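Local coordinates for transcriptional regulator (LacI family) (Clostridium acetobutylicum ATCC 824, PDB 3G85), which probably binds cis-regulatory DNA as a LacI-family transcription factor, here crystallised as its periplasmic-binding-protein-like part, at residues Gly202-Leu207 / Ser234-Thr239; Tyr43-Val48 / Ser254-Leu259. All coordinates share one frame; numbering follows the deposited sequence.

Contact 1 of 2, residues Gly202-Leu207 / Ser234-Thr239; sequences GVISVL and STPPVT
Ile204 drives its branched side chain from helix 197-209 into the loop that leads to strand 239-242, within an alpha/beta subdomain of the periplasmic-binding-protein-like fold. The gamma methyl does the main touching: CG2 stands 3.1 Å from Thr235 O and 3.7 Å from Pro236 CD. A chi1 of -75° sets CG1 beside the backbone N and leaves CG2 anti to it, facing the loop; CG1 in turn carries CD1 toward Val238. The Ile204 and Val238 side chains point in opposing senses and pass alongside one another, but the model brings Ile204 CD1 and Val238 CG2 implausibly close, so their exact spacing is doubtful.

The next shell closes around this pairing. Ile204 also packs on Ile220 of strand 219-224 and on Ile214, which touches the Pro236 ring as well. Helix 197-209 is the connection in the beta-alpha-beta crossover from strand 191-194 to strand 219-224. The Thr235 carbonyl that meets the methyl accepts a hydrogen bond from Asn208 ND2, about one helical turn beyond Ile204.

A cis peptide bond joins Thr235 to Pro236 and bends the loop sharply. Across that bend Ser234 OG donates to Pro236 O at 2.7 Å, from a position 37° above the carbonyl plane.

Contact 2 of 2, residues Tyr43-Val48 / Ser254-Leu259; sequences YNYNVV and SLVEKL
Tyr45, just ahead of strand 46-52, extends its phenol to helix 245-260 and ends beside Val256 and Glu257. Following the helix from its 254 end, Ser254 comes first; it turns away from the tyrosine, and its OG is hydrogen-bonded to Lys37 NZ, which ties this helix to the neighbouring helix 27-40. Leu255 packs on Ile95 of strand 94-97.

Val256 makes the apolar part of the contact. Its CG1 lies 4.5 Å from Tyr45 CE1, a loose approach, while the same side chain rests on Ile14 of strand 13-19 and on Ile95. Tyr45 also packs on Ile14, Pro12 and Leu38.

Glu257 is met at its base by the phenol oxygen: Tyr45 OH sits 3.4 Å from Glu257 CA and 3.7 Å from Glu257 CB. With CG anti to the backbone N (chi1 170°) and the chain extended beyond it, the glutamate passes obliquely by the outer end of the ring, leaving OE1 at the ring edge and near its plane, 4.1 Å from Tyr45 CE2. Ring and carboxylate planes stand 75° apart. The Asn44 side chain crosses the glutamate at about a right angle, yet no hydrogen bond spans the two segments.

One turn on, Lys258 N bonds back to Ser254 O. Tyr45, in the loop leading into edge strand 46-52 of the parallel sheet, thus meets a helix that packs on that sheet through Leu255 and Val256, the layered alpha/beta build of a periplasmic-binding-protein-like subdomain.

Overall arrangement
Contacts 1 and 2 lie on opposite sides of the chain's centre, their centres 38 Å apart and their nearest atoms about 28 Å apart, so they do not touch. Each belongs to a different subdomain: contact 1 to the one built on the mixed sheet, contact 2 to the one built on the parallel sheet. In sequence, contact 1 is nested within the loop that contact 2 closes, because the chain leaves the first subdomain, builds the second, and returns through helix 245-260. Proteins of this fold generally bind their ligand in the cleft between the subdomains; each contact instead pairs a helix with a loop inside its own subdomain.

Contact 1 of 2, residues Gly202-Leu207 / Ser234-Thr239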
loop_
_atom_site.group_PDB
_atom_site.type_symbol
_atom_site.label_atom_id
_atom_site.label_comp_id
_atom_site.label_asym_id
_atom_site.label_seq_id
_atom_site.Cartn_x
_atom_site.Cartn_y
_atom_site.Cartn_z
ATOM N N GLY A 202 -11.806 7.957 -8.910
ATOM C CA GLY A 202 -12.240 7.945 -10.310
ATOM C C GLY A 202 -13.624 7.310 -10.464
ATOM O O GLY A 202 -14.469 7.798 -11.236
ATOM N N VAL A 203 -13.834 6.205 -9.756
ATOM C CA VAL A 203 -15.141 5.511 -9.765
ATOM C C VAL A 203 -16.277 6.444 -9.321
ATOM O O VAL A 203 -17.303 6.574 -9.987
ATOM C CB VAL A 203 -15.124 4.261 -8.904
ATOM C CG1 VAL A 203 -16.594 3.742 -8.697
ATOM C CG2 VAL A 203 -14.176 3.186 -9.489
ATOM N N ILE A 204 -16.077 7.137 -8.213
ATOM C CA ILE A 204 -17.088 8.040 -7.694
ATOM C C ILE A 204 -17.340 9.196 -8.673
ATOM O O ILE A 204 -18.498 9.661 -8.768
ATOM C CB ILE A 204 -16.685 8.522 -6.286
ATOM C CG1 ILE A 204 -16.911 7.397 -5.297
ATOM C CG2 ILE A 204 -17.454 9.745 -5.848
ATOM C CD1 ILE A 204 -15.943 7.503 -4.146
ATOM N N SER A 205 -16.304 9.627 -9.415
ATOM C CA SER A 205 -16.463 10.660 -10.450
ATOM C C SER A 205 -17.598 10.224 -11.409
ATOM O O SER A 205 -18.536 10.982 -11.704
ATOM C CB SER A 205 -15.148 10.860 -11.226
ATOM O OG SER A 205 -15.263 11.783 -12.295
ATOM N N VAL A 206 -17.500 8.983 -11.864
ATOM C CA VAL A 206 -18.449 8.438 -12.846
ATOM C C VAL A 206 -19.820 8.194 -12.201
ATOM O O VAL A 206 -20.853 8.592 -12.756
ATOM C CB VAL A 206 -17.896 7.161 -13.495
ATOM C CG1 VAL A 206 -18.967 6.491 -14.394
ATOM C CG2 VAL A 206 -16.674 7.481 -14.308
ATOM N N LEU A 207 -19.845 7.552 -11.036
ATOM C CA LEU A 207 -21.105 7.296 -10.333
ATOM C C LEU A 207 -21.871 8.582 -10.020
ATOM O O LEU A 207 -23.118 8.598 -10.076
ATOM C CB LEU A 207 -20.877 6.503 -9.041
ATOM C CG LEU A 207 -20.175 5.147 -9.061
ATOM C CD1 LEU A 207 -20.268 4.548 -7.676
ATOM C CD2 LEU A 207 -20.731 4.181 -10.104
ATOM N N SER A 234 -13.825 13.690 -0.034
ATOM C CA SER A 234 -14.397 13.495 -1.371
ATOM C C SER A 234 -15.939 13.630 -1.300
ATOM O O SER A 234 -16.517 13.681 -0.208
ATOM C CB SER A 234 -14.022 12.128 -1.930
ATOM O OG SER A 234 -14.305 11.137 -0.951
ATOM N N THR A 235 -16.589 13.708 -2.455
ATOM C CA THR A 235 -18.059 13.712 -2.476
ATOM C C THR A 235 -18.536 12.409 -3.114
ATOM O O THR A 235 -18.417 12.247 -4.322
ATOM C CB THR A 235 -18.610 14.952 -3.244
ATOM O OG1 THR A 235 -18.180 16.156 -2.579
ATOM C CG2 THR A 235 -20.158 14.919 -3.264
ATOM N N PRO A 236 -19.010 11.445 -2.302
ATOM C CA PRO A 236 -19.070 11.424 -0.855
ATOM C C PRO A 236 -17.731 10.924 -0.280
ATOM O O PRO A 236 -16.881 10.458 -1.051
ATOM C CB PRO A 236 -20.164 10.377 -0.596
ATOM C CG PRO A 236 -19.906 9.395 -1.601
ATOM C CD PRO A 236 -19.539 10.179 -2.857
ATOM N N PRO A 237 -17.530 11.056 1.044
ATOM C CA PRO A 237 -16.383 10.421 1.691
ATOM C C PRO A 237 -16.377 8.908 1.444
ATOM O O PRO A 237 -17.433 8.256 1.384
ATOM C CB PRO A 237 -16.580 10.788 3.170
ATOM C CG PRO A 237 -17.297 12.147 3.085
ATOM C CD PRO A 237 -18.296 11.869 2.008
ATOM N N VAL A 238 -15.188 8.375 1.245
ATOM C CA VAL A 238 -14.982 6.970 0.937
ATOM C C VAL A 238 -14.370 6.274 2.147
ATOM O O VAL A 238 -13.321 6.694 2.687
ATOM C CB VAL A 238 -13.996 6.834 -0.245
ATOM C CG1 VAL A 238 -13.691 5.322 -0.599
ATOM C CG2 VAL A 238 -14.520 7.573 -1.437
ATOM N N THR A 239 -15.022 5.186 2.555
ATOM C CA THR A 239 -14.469 4.328 3.588
ATOM C C THR A 239 -13.229 3.619 3.089
ATOM O O THR A 239 -13.212 3.091 1.978
ATOM C CB THR A 239 -15.506 3.307 4.063
ATOM O OG1 THR A 239 -16.479 4.018 4.835
ATOM C CG2 THR A 239 -14.840 2.203 4.922
#

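Contact 2 of 2, residues Tyr43-Val48 / Ser254-Leu259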
loop_
_atom_site.group_PDB
_atom_site.type_symbol
_atom_site.label_atom_id
_atom_site.label_comp_id
_atom_site.label_asym_id
_atom_site.label_seq_id
_atom_site.Cartn_x
_atom_site.Cartn_y
_atom_site.Cartn_z
ATOM N N TYR A 43 16.421 15.902 14.274
ATOM C CA TYR A 43 17.175 15.763 13.026
ATOM C C TYR A 43 18.540 15.128 13.209
ATOM O O TYR A 43 19.525 15.621 12.675
ATOM C CB TYR A 43 17.311 17.132 12.335
ATOM C CG TYR A 43 15.962 17.734 12.025
ATOM C CD1 TYR A 43 15.303 17.430 10.825
ATOM C CD2 TYR A 43 15.321 18.570 12.944
ATOM C CE1 TYR A 43 14.055 17.953 10.542
ATOM C CE2 TYR A 43 14.068 19.097 12.674
ATOM C CZ TYR A 43 13.445 18.785 11.460
ATOM O OH TYR A 43 12.206 19.297 11.174
ATOM N N ASN A 44 18.603 14.025 13.950
ATOM C CA ASN A 44 19.877 13.350 14.141
ATOM C C ASN A 44 20.343 12.536 12.931
ATOM O O ASN A 44 21.485 12.052 12.903
ATOM C CB ASN A 44 19.865 12.515 15.427
ATOM C CG ASN A 44 18.952 11.301 15.348
ATOM O OD1 ASN A 44 17.837 11.343 14.779
ATOM N ND2 ASN A 44 19.407 10.206 15.963
ATOM N N TYR A 45 19.462 12.397 11.934
ATOM C CA TYR A 45 19.801 11.769 10.634
ATOM C C TYR A 45 19.425 12.690 9.480
ATOM O O TYR A 45 18.406 13.388 9.544
ATOM C CB TYR A 45 19.047 10.422 10.442
ATOM C CG TYR A 45 19.538 9.306 11.323
ATOM C CD1 TYR A 45 20.638 8.527 10.953
ATOM C CD2 TYR A 45 18.928 9.041 12.536
ATOM C CE1 TYR A 45 21.104 7.499 11.766
ATOM C CE2 TYR A 45 19.383 8.025 13.359
ATOM C CZ TYR A 45 20.476 7.266 12.976
ATOM O OH TYR A 45 20.922 6.261 13.807
ATOM N N ASN A 46 20.248 12.677 8.438
ATOM C CA ASN A 46 19.832 13.115 7.120
ATOM C C ASN A 46 19.098 11.943 6.460
ATOM O O ASN A 46 19.488 10.777 6.615
ATOM C CB ASN A 46 21.026 13.449 6.217
ATOM C CG ASN A 46 21.885 14.575 6.741
ATOM O OD1 ASN A 46 23.124 14.435 6.822
ATOM N ND2 ASN A 46 21.256 15.695 7.086
ATOM N N VAL A 47 18.052 12.274 5.719
ATOM C CA VAL A 47 17.385 11.323 4.844
ATOM C C VAL A 47 17.523 11.827 3.407
ATOM O O VAL A 47 17.512 13.035 3.138
ATOM C CB VAL A 47 15.874 11.168 5.221
ATOM C CG1 VAL A 47 15.099 10.431 4.108
ATOM C CG2 VAL A 47 15.723 10.421 6.549
ATOM N N VAL A 48 17.640 10.888 2.488
ATOM C CA VAL A 48 17.808 11.169 1.085
ATOM C C VAL A 48 16.832 10.216 0.395
ATOM O O VAL A 48 16.601 9.122 0.913
ATOM C CB VAL A 48 19.279 10.874 0.786
ATOM C CG1 VAL A 48 19.494 10.330 -0.555
ATOM C CG2 VAL A 48 20.112 12.126 1.072
ATOM N N SER A 254 13.398 4.309 13.429
ATOM C CA SER A 254 13.619 3.719 14.760
ATOM C C SER A 254 14.441 2.463 14.661
ATOM O O SER A 254 15.379 2.281 15.464
ATOM C CB SER A 254 12.297 3.340 15.441
ATOM O OG SER A 254 11.522 4.481 15.727
ATOM N N LEU A 255 14.049 1.586 13.738
ATOM C CA LEU A 255 14.760 0.341 13.496
ATOM C C LEU A 255 16.196 0.618 13.046
ATOM O O LEU A 255 17.141 0.000 13.549
ATOM C CB LEU A 255 14.069 -0.511 12.437
ATOM C CG LEU A 255 12.751 -1.202 12.747
ATOM C CD1 LEU A 255 12.515 -2.274 11.681
ATOM C CD2 LEU A 255 12.799 -1.828 14.147
ATOM N N VAL A 256 16.357 1.540 12.086
ATOM C CA VAL A 256 17.690 1.898 11.623
ATOM C C VAL A 256 18.647 2.286 12.776
ATOM O O VAL A 256 19.760 1.761 12.883
ATOM C CB VAL A 256 17.609 3.032 10.577
ATOM C CG1 VAL A 256 18.935 3.817 10.506
ATOM C CG2 VAL A 256 17.256 2.407 9.240
ATOM N N GLU A 257 18.185 3.187 13.622
ATOM C CA GLU A 257 18.915 3.680 14.772
ATOM C C GLU A 257 19.298 2.525 15.706
ATOM O O GLU A 257 20.442 2.428 16.130
ATOM C CB GLU A 257 18.028 4.694 15.476
ATOM C CG GLU A 257 18.469 5.172 16.835
ATOM C CD GLU A 257 17.951 6.577 17.131
ATOM O OE1 GLU A 257 16.928 7.006 16.525
ATOM O OE2 GLU A 257 18.594 7.260 17.961
ATOM N N LYS A 258 18.350 1.626 15.973
ATOM C CA LYS A 258 18.607 0.513 16.883
ATOM C C LYS A 258 19.558 -0.522 16.259
ATOM O O LYS A 258 20.322 -1.224 16.981
ATOM C CB LYS A 258 17.275 -0.076 17.314
ATOM C CG LYS A 258 16.494 0.899 18.205
ATOM C CD LYS A 258 15.069 0.436 18.479
ATOM C CE LYS A 258 14.244 1.489 19.241
ATOM N NZ LYS A 258 14.874 1.838 20.568
ATOM N N LEU A 259 19.498 -0.650 14.931
ATOM C CA LEU A 259 20.423 -1.524 14.206
ATOM C C LEU A 259 21.859 -0.964 14.197
ATOM O O LEU A 259 22.827 -1.689 14.473
ATOM C CB LEU A 259 19.912 -1.823 12.792
ATOM C CG LEU A 259 18.752 -2.843 12.741
ATOM C CD1 LEU A 259 18.004 -2.682 11.389
ATOM C CD2 LEU A 259 19.223 -4.270 12.960
#